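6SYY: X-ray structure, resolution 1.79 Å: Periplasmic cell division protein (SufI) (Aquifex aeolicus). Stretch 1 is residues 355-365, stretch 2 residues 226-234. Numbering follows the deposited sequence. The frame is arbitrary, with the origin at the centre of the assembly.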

ATOM      1  N   MET A 355      23.134  -0.231   5.393  1.00 81.36           N
ATOM      2  CA  MET A 355      22.033  -0.119   4.444  1.00 81.10           C
ATOM      3  C   MET A 355      20.750   0.355   5.127  1.00 99.34           C
ATOM      4  O   MET A 355      20.178   1.380   4.746  1.00 79.52           O
ATOM      5  CB  MET A 355      21.793  -1.458   3.750  1.00 87.85           C
ATOM      6  CG  MET A 355      20.813  -1.389   2.603  1.00 77.91           C
ATOM      7  SD  MET A 355      21.390  -0.272   1.316  1.00112.84           S
ATOM      8  CE  MET A 355      20.110  -0.503   0.091  1.00 50.98           C
ATOM      9  N   ALA A 356      20.304  -0.398   6.132  1.00 90.99           N
ATOM     10  CA  ALA A 356      19.094  -0.040   6.864  1.00 71.72           C
ATOM     11  C   ALA A 356      19.330   1.218   7.694  1.00 55.46           C
ATOM     12  O   ALA A 356      20.332   1.330   8.406  1.00 82.26           O
ATOM     13  CB  ALA A 356      18.649  -1.196   7.758  1.00 60.68           C
ATOM     14  N   ASP A 357      18.392   2.156   7.612  1.00 40.35           N
ATOM     15  CA  ASP A 357      18.579   3.508   8.112  1.00 42.71           C
ATOM     16  C   ASP A 357      17.436   3.877   9.049  1.00 47.31           C
ATOM     17  O   ASP A 357      16.307   3.406   8.891  1.00 47.91           O
ATOM     18  CB  ASP A 357      18.678   4.491   6.923  1.00 54.27           C
ATOM     19  CG  ASP A 357      18.480   5.930   7.324  1.00 48.24           C
ATOM     20  OD1 ASP A 357      17.315   6.352   7.480  1.00 65.76           O
ATOM     21  OD2 ASP A 357      19.490   6.645   7.482  1.00110.13           O
ATOM     22  N   ASN A 358      17.743   4.723  10.040  1.00 51.15           N
ATOM     23  CA  ASN A 358      16.759   5.204  11.007  1.00 38.20           C
ATOM     24  C   ASN A 358      16.841   6.720  11.153  1.00 37.32           C
ATOM     25  O   ASN A 358      16.586   7.265  12.231  1.00 37.36           O
ATOM     26  CB  ASN A 358      16.948   4.522  12.366  1.00 41.03           C
ATOM     27  CG  ASN A 358      15.750   4.702  13.294  1.00 45.33           C
ATOM     28  OD1 ASN A 358      14.640   5.003  12.853  1.00 31.36           O
ATOM     29  ND2 ASN A 358      15.976   4.518  14.589  1.00 42.54           N
ATOM     30  N   SER A 359      17.190   7.416  10.076  1.00 37.86           N
ATOM     31  CA  SER A 359      17.454   8.843  10.140  1.00 56.13           C
ATOM     32  C   SER A 359      16.173   9.653   9.952  1.00 47.73           C
ATOM     33  O   SER A 359      15.124   9.137   9.560  1.00 38.94           O
ATOM     34  CB  SER A 359      18.496   9.239   9.092  1.00 35.52           C
ATOM     35  OG  SER A 359      18.079   8.874   7.788  1.00 50.51           O
ATOM     36  N   GLU A 360      16.271  10.944  10.256  1.00 50.42           N
ATOM     37  CA  GLU A 360      15.184  11.887  10.056  1.00 47.42           C
ATOM     38  C   GLU A 360      15.513  12.807   8.889  1.00 32.65           C
ATOM     39  O   GLU A 360      16.681  13.121   8.636  1.00 43.29           O
ATOM     40  CB  GLU A 360      14.921  12.712  11.318  1.00 38.23           C
ATOM     41  CG  GLU A 360      16.114  13.492  11.828  1.00 38.20           C
ATOM     42  CD  GLU A 360      15.775  14.332  13.046  1.00 59.88           C
ATOM     43  OE1 GLU A 360      14.898  13.916  13.833  1.00 70.55           O
ATOM     44  OE2 GLU A 360      16.378  15.411  13.213  1.00 88.24           O
ATOM     45  N   PHE A 361      14.473  13.234   8.177  1.00 32.61           N
ATOM     46  CA  PHE A 361      14.657  13.995   6.949  1.00 34.06           C
ATOM     47  C   PHE A 361      13.314  14.532   6.484  1.00 29.94           C
ATOM     48  O   PHE A 361      12.267  13.937   6.759  1.00 28.77           O
ATOM     49  CB  PHE A 361      15.281  13.129   5.846  1.00 36.25           C
ATOM     50  CG  PHE A 361      14.582  11.818   5.643  1.00 28.19           C
ATOM     51  CD1 PHE A 361      15.028  10.674   6.284  1.00 31.86           C
ATOM     52  CD2 PHE A 361      13.477  11.724   4.814  1.00 27.32           C
ATOM     53  CE1 PHE A 361      14.385   9.464   6.102  1.00 32.57           C
ATOM     54  CE2 PHE A 361      12.825  10.519   4.640  1.00 38.06           C
ATOM     55  CZ  PHE A 361      13.284   9.387   5.278  1.00 31.85           C
ATOM     56  N   GLU A 362      13.358  15.648   5.763  1.00 26.73           N
ATOM     57  CA  GLU A 362      12.144  16.201   5.184  1.00 29.16           C
ATOM     58  C   GLU A 362      11.703  15.365   3.990  1.00 31.07           C
ATOM     59  O   GLU A 362      12.521  14.973   3.153  1.00 40.16           O
ATOM     60  CB  GLU A 362      12.377  17.652   4.765  1.00 30.78           C
ATOM     61  CG  GLU A 362      11.208  18.301   4.042  1.00 51.07           C
ATOM     62  CD  GLU A 362      11.413  19.788   3.839  1.00 48.71           C
ATOM     63  OE1 GLU A 362      12.067  20.417   4.698  1.00 72.23           O
ATOM     64  OE2 GLU A 362      10.928  20.328   2.823  1.00 64.86           O
ATOM     65  N   VAL A 363      10.407  15.071   3.923  1.00 38.18           N
ATOM     66  CA  VAL A 363       9.847  14.378   2.765  1.00 23.60           C
ATOM     67  C   VAL A 363       9.349  15.366   1.719  1.00 35.52           C
ATOM     68  O   VAL A 363       9.574  15.182   0.520  1.00 36.29           O
ATOM     69  CB  VAL A 363       8.721  13.426   3.214  1.00 23.99           C
ATOM     70  CG1 VAL A 363       8.046  12.807   2.008  1.00 22.14           C
ATOM     71  CG2 VAL A 363       9.269  12.350   4.136  1.00 27.45           C
ATOM     72  N   MET A 364       8.690  16.434   2.156  1.00 31.24           N
ATOM     73  CA  MET A 364       8.006  17.326   1.235  1.00 33.43           C
ATOM     74  C   MET A 364       7.703  18.640   1.947  1.00 23.38           C
ATOM     75  O   MET A 364       7.604  18.697   3.176  1.00 29.90           O
ATOM     76  CB  MET A 364       6.727  16.669   0.713  1.00 22.38           C
ATOM     77  CG  MET A 364       6.044  17.406  -0.399  1.00 40.21           C
ATOM     78  SD  MET A 364       4.484  16.612  -0.789  1.00 37.12           S
ATOM     79  CE  MET A 364       3.687  17.943  -1.673  1.00 41.23           C
ATOM     80  N   GLU A 365       7.556  19.698   1.154  1.00 30.05           N
ATOM     81  CA  GLU A 365       7.285  21.036   1.661  1.00 35.07           C
ATOM     82  C   GLU A 365       5.985  21.554   1.065  1.00 40.78           C
ATOM     83  O   GLU A 365       5.784  21.491  -0.153  1.00 34.55           O
ATOM     84  CB  GLU A 365       8.442  21.983   1.331  1.00 32.54           C
ATOM     85  CG  GLU A 365       8.071  23.449   1.292  1.00 55.23           C
ATOM     86  CD  GLU A 365       9.200  24.308   0.759  1.00 78.34           C
ATOM     87  OE1 GLU A 365      10.361  24.062   1.148  1.00 51.87           O
ATOM     88  OE2 GLU A 365       8.928  25.218  -0.056  1.00 63.43           O
TER
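Stretch 2 (226-234) FWGDTILVN

How do the two backbones run past each other? Stretch 1 enters a strand at Phe361, residues 361-365, which continues later in the chain; in stretch 2 residues 230-233 form a strand, and Asn234 after it is loop. The two strands point nearly the same way, with 25° between their N-to-C directions and a signed crossing angle of -25°. Their axes come no closer than 7.2 Å, and no hydrogen bond passes between the stretches, so they do not pair as neighbours in a sheet; they are held at side-chain distance. The register follows the shared direction. The CA of Ala356 lies 5.9 Å from the CA of Trp227, the CA of Val363 lies 6.4 Å from the CA of Ile231, and the CA of Met364 lies 7.7 Å from the CA of Val233. About 510 Å² of surface is buried, both sides summed.

What does Trp227 do at the loop end of the contact? Its CA-to-CB bond points toward stretch 1, and with chi1 in the m well its indole lies against the extended backbone of Ala356 and Asp357. The CA of Ala356 stands 3.5 Å from the centroid of the five-membered ring of Trp227 and only 3° off the ring normal, a CH-pi contact that places this carbon over the face. The N of Asp357 lies over the same face. Main-chain oxygens also come close: Met355 O is 3.2 Å from Trp227 CB, and Asp357 O is 3.2 Å from Trp227 CZ3. Trp227 thus gives up 105 Å² to stretch 1, more than any other residue here.

How does Met355 reach Phe226, whose CA-to-CB bond points away? The methionine side chain leaves its backbone sideways, but its end comes nearer, bringing Met355 CE to 3.4 Å from Phe226 CD1. Closer to its own backbone, the same side chain has Met355 CG 4.1 Å from Trp227 CD1, so it touches both aromatic residues. Met355 and Ala356 are both poorly ordered, so the distances to them carry some uncertainty.

Is the contact continuous between the loops and the strands? It is not: Asn358, Ser359 and Glu360 make no contact with stretch 2, nor do Gly228, Asp229 and Thr230 with stretch 1. At the edge of this gap the chain of stretch 1 is braced on itself: Ser359 N donates a hydrogen bond to Asp357 OD1 at 2.8 Å, with an angle of 170°.

Which side chains fill the space between the strands? The CA-to-CB bonds of Phe361 and Ile231 both point toward the other stretch, and Phe361 CE2 meets Ile231 CG1 at 3.4 Å. The CA-to-CB bond of Leu232 points away, as expected from the alternation of a strand, while those of Ile231 and Val233 point toward stretch 1. Val363 CG1 packs against both, 4.0 Å from Ile231 CG2 and 3.8 Å from Val233 CG2. Beyond it the packing loosens, with Met364 SD 4.5 Å from Val233 CG1.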

ATOM      1  N   PHE A 226      15.767  -3.097   0.885  1.00 33.35           N
ATOM      2  CA  PHE A 226      16.434  -1.991   0.220  1.00 32.87           C
ATOM      3  C   PHE A 226      16.054  -0.671   0.875  1.00 28.44           C
ATOM      4  O   PHE A 226      14.889  -0.440   1.212  1.00 44.79           O
ATOM      5  CB  PHE A 226      16.081  -1.940  -1.267  1.00 37.66           C
ATOM      6  CG  PHE A 226      16.648  -0.737  -1.968  1.00 30.98           C
ATOM      7  CD1 PHE A 226      17.907  -0.784  -2.546  1.00 63.30           C
ATOM      8  CD2 PHE A 226      15.933   0.451  -2.028  1.00 36.54           C
ATOM      9  CE1 PHE A 226      18.437   0.326  -3.173  1.00 34.71           C
ATOM     10  CE2 PHE A 226      16.466   1.560  -2.645  1.00 47.23           C
ATOM     11  CZ  PHE A 226      17.714   1.496  -3.225  1.00 56.26           C
ATOM     12  N   TRP A 227      17.041   0.210   1.018  1.00 25.77           N
ATOM     13  CA  TRP A 227      16.836   1.525   1.614  1.00 33.65           C
ATOM     14  C   TRP A 227      17.437   2.580   0.698  1.00 38.78           C
ATOM     15  O   TRP A 227      18.646   2.570   0.445  1.00 37.54           O
ATOM     16  CB  TRP A 227      17.454   1.596   3.012  1.00 30.95           C
ATOM     17  CG  TRP A 227      16.830   0.622   3.955  1.00 54.16           C
ATOM     18  CD1 TRP A 227      16.979  -0.736   3.949  1.00 31.40           C
ATOM     19  CD2 TRP A 227      15.945   0.924   5.037  1.00 65.41           C
ATOM     20  NE1 TRP A 227      16.241  -1.298   4.961  1.00 47.91           N
ATOM     21  CE2 TRP A 227      15.599  -0.300   5.646  1.00 57.33           C
ATOM     22  CE3 TRP A 227      15.414   2.109   5.553  1.00 34.82           C
ATOM     23  CZ2 TRP A 227      14.747  -0.372   6.745  1.00 52.51           C
ATOM     24  CZ3 TRP A 227      14.568   2.036   6.642  1.00 64.66           C
ATOM     25  CH2 TRP A 227      14.242   0.805   7.227  1.00 76.01           C
ATOM     26  N   GLY A 228      16.594   3.486   0.206  1.00 36.35           N
ATOM     27  CA  GLY A 228      17.018   4.466  -0.773  1.00 27.30           C
ATOM     28  C   GLY A 228      17.605   5.724  -0.154  1.00 39.58           C
ATOM     29  O   GLY A 228      17.258   6.121   0.954  1.00 47.80           O
ATOM     30  N   ASP A 229      18.505   6.354  -0.912  1.00 39.00           N
ATOM     31  CA  ASP A 229      19.179   7.568  -0.468  1.00 51.25           C
ATOM     32  C   ASP A 229      18.329   8.816  -0.696  1.00 48.75           C
ATOM     33  O   ASP A 229      18.471   9.806   0.032  1.00 32.81           O
ATOM     34  CB  ASP A 229      20.520   7.695  -1.197  1.00 34.28           C
ATOM     35  CG  ASP A 229      21.412   8.764  -0.604  1.00122.67           C
ATOM     36  OD1 ASP A 229      21.146   9.211   0.533  1.00147.97           O
ATOM     37  OD2 ASP A 229      22.385   9.158  -1.282  1.00140.33           O
ATOM     38  N   THR A 230      17.437   8.781  -1.683  1.00 33.49           N
ATOM     39  CA  THR A 230      16.677   9.941  -2.124  1.00 28.77           C
ATOM     40  C   THR A 230      15.189   9.673  -1.947  1.00 44.57           C
ATOM     41  O   THR A 230      14.694   8.617  -2.353  1.00 36.56           O
ATOM     42  CB  THR A 230      16.988  10.248  -3.594  1.00 31.49           C
ATOM     43  OG1 THR A 230      18.389  10.521  -3.741  1.00 39.75           O
ATOM     44  CG2 THR A 230      16.182  11.437  -4.084  1.00 26.11           C
ATOM     45  N   ILE A 231      14.477  10.625  -1.349  1.00 40.03           N
ATOM     46  CA  ILE A 231      13.046  10.474  -1.105  1.00 32.74           C
ATOM     47  C   ILE A 231      12.275  11.085  -2.263  1.00 26.38           C
ATOM     48  O   ILE A 231      12.585  12.189  -2.724  1.00 27.67           O
ATOM     49  CB  ILE A 231      12.642  11.122   0.229  1.00 34.61           C
ATOM     50  CG1 ILE A 231      13.544  10.610   1.348  1.00 55.21           C
ATOM     51  CG2 ILE A 231      11.188  10.809   0.543  1.00 28.09           C
ATOM     52  CD1 ILE A 231      13.429   9.112   1.585  1.00 41.21           C
ATOM     53  N   LEU A 232      11.262  10.364  -2.734  1.00 24.81           N
ATOM     54  CA  LEU A 232      10.435  10.801  -3.845  1.00 22.04           C
ATOM     55  C   LEU A 232       8.972  10.737  -3.439  1.00 39.19           C
ATOM     56  O   LEU A 232       8.561   9.867  -2.666  1.00 40.65           O
ATOM     57  CB  LEU A 232      10.651   9.939  -5.099  1.00 25.96           C
ATOM     58  CG  LEU A 232      11.999   9.995  -5.827  1.00 28.25           C
ATOM     59  CD1 LEU A 232      13.068   9.217  -5.089  1.00 62.45           C
ATOM     60  CD2 LEU A 232      11.843   9.454  -7.232  1.00 50.70           C
ATOM     61  N   VAL A 233       8.190  11.677  -3.959  1.00 23.73           N
ATOM     62  CA  VAL A 233       6.738  11.648  -3.847  1.00 27.61           C
ATOM     63  C   VAL A 233       6.186  11.715  -5.260  1.00 24.03           C
ATOM     64  O   VAL A 233       6.429  12.691  -5.980  1.00 28.98           O
ATOM     65  CB  VAL A 233       6.196  12.798  -2.987  1.00 23.33           C
ATOM     66  CG1 VAL A 233       4.715  12.601  -2.734  1.00 24.84           C
ATOM     67  CG2 VAL A 233       6.959  12.896  -1.677  1.00 23.43           C
ATOM     68  N   ASN A 234       5.467  10.670  -5.665  1.00 26.84           N
ATOM     69  CA  ASN A 234       4.955  10.567  -7.028  1.00 25.48           C
ATOM     70  C   ASN A 234       6.083  10.720  -8.044  1.00 28.70           C
ATOM     71  O   ASN A 234       5.942  11.398  -9.062  1.00 28.85           O
ATOM     72  CB  ASN A 234       3.855  11.597  -7.273  1.00 30.21           C
ATOM     73  CG  ASN A 234       2.780  11.546  -6.217  1.00 26.05           C
ATOM     74  OD1 ASN A 234       2.604  10.526  -5.552  1.00 33.35           O
ATOM     75  ND2 ASN A 234       2.053  12.648  -6.052  1.00 27.17           N
TER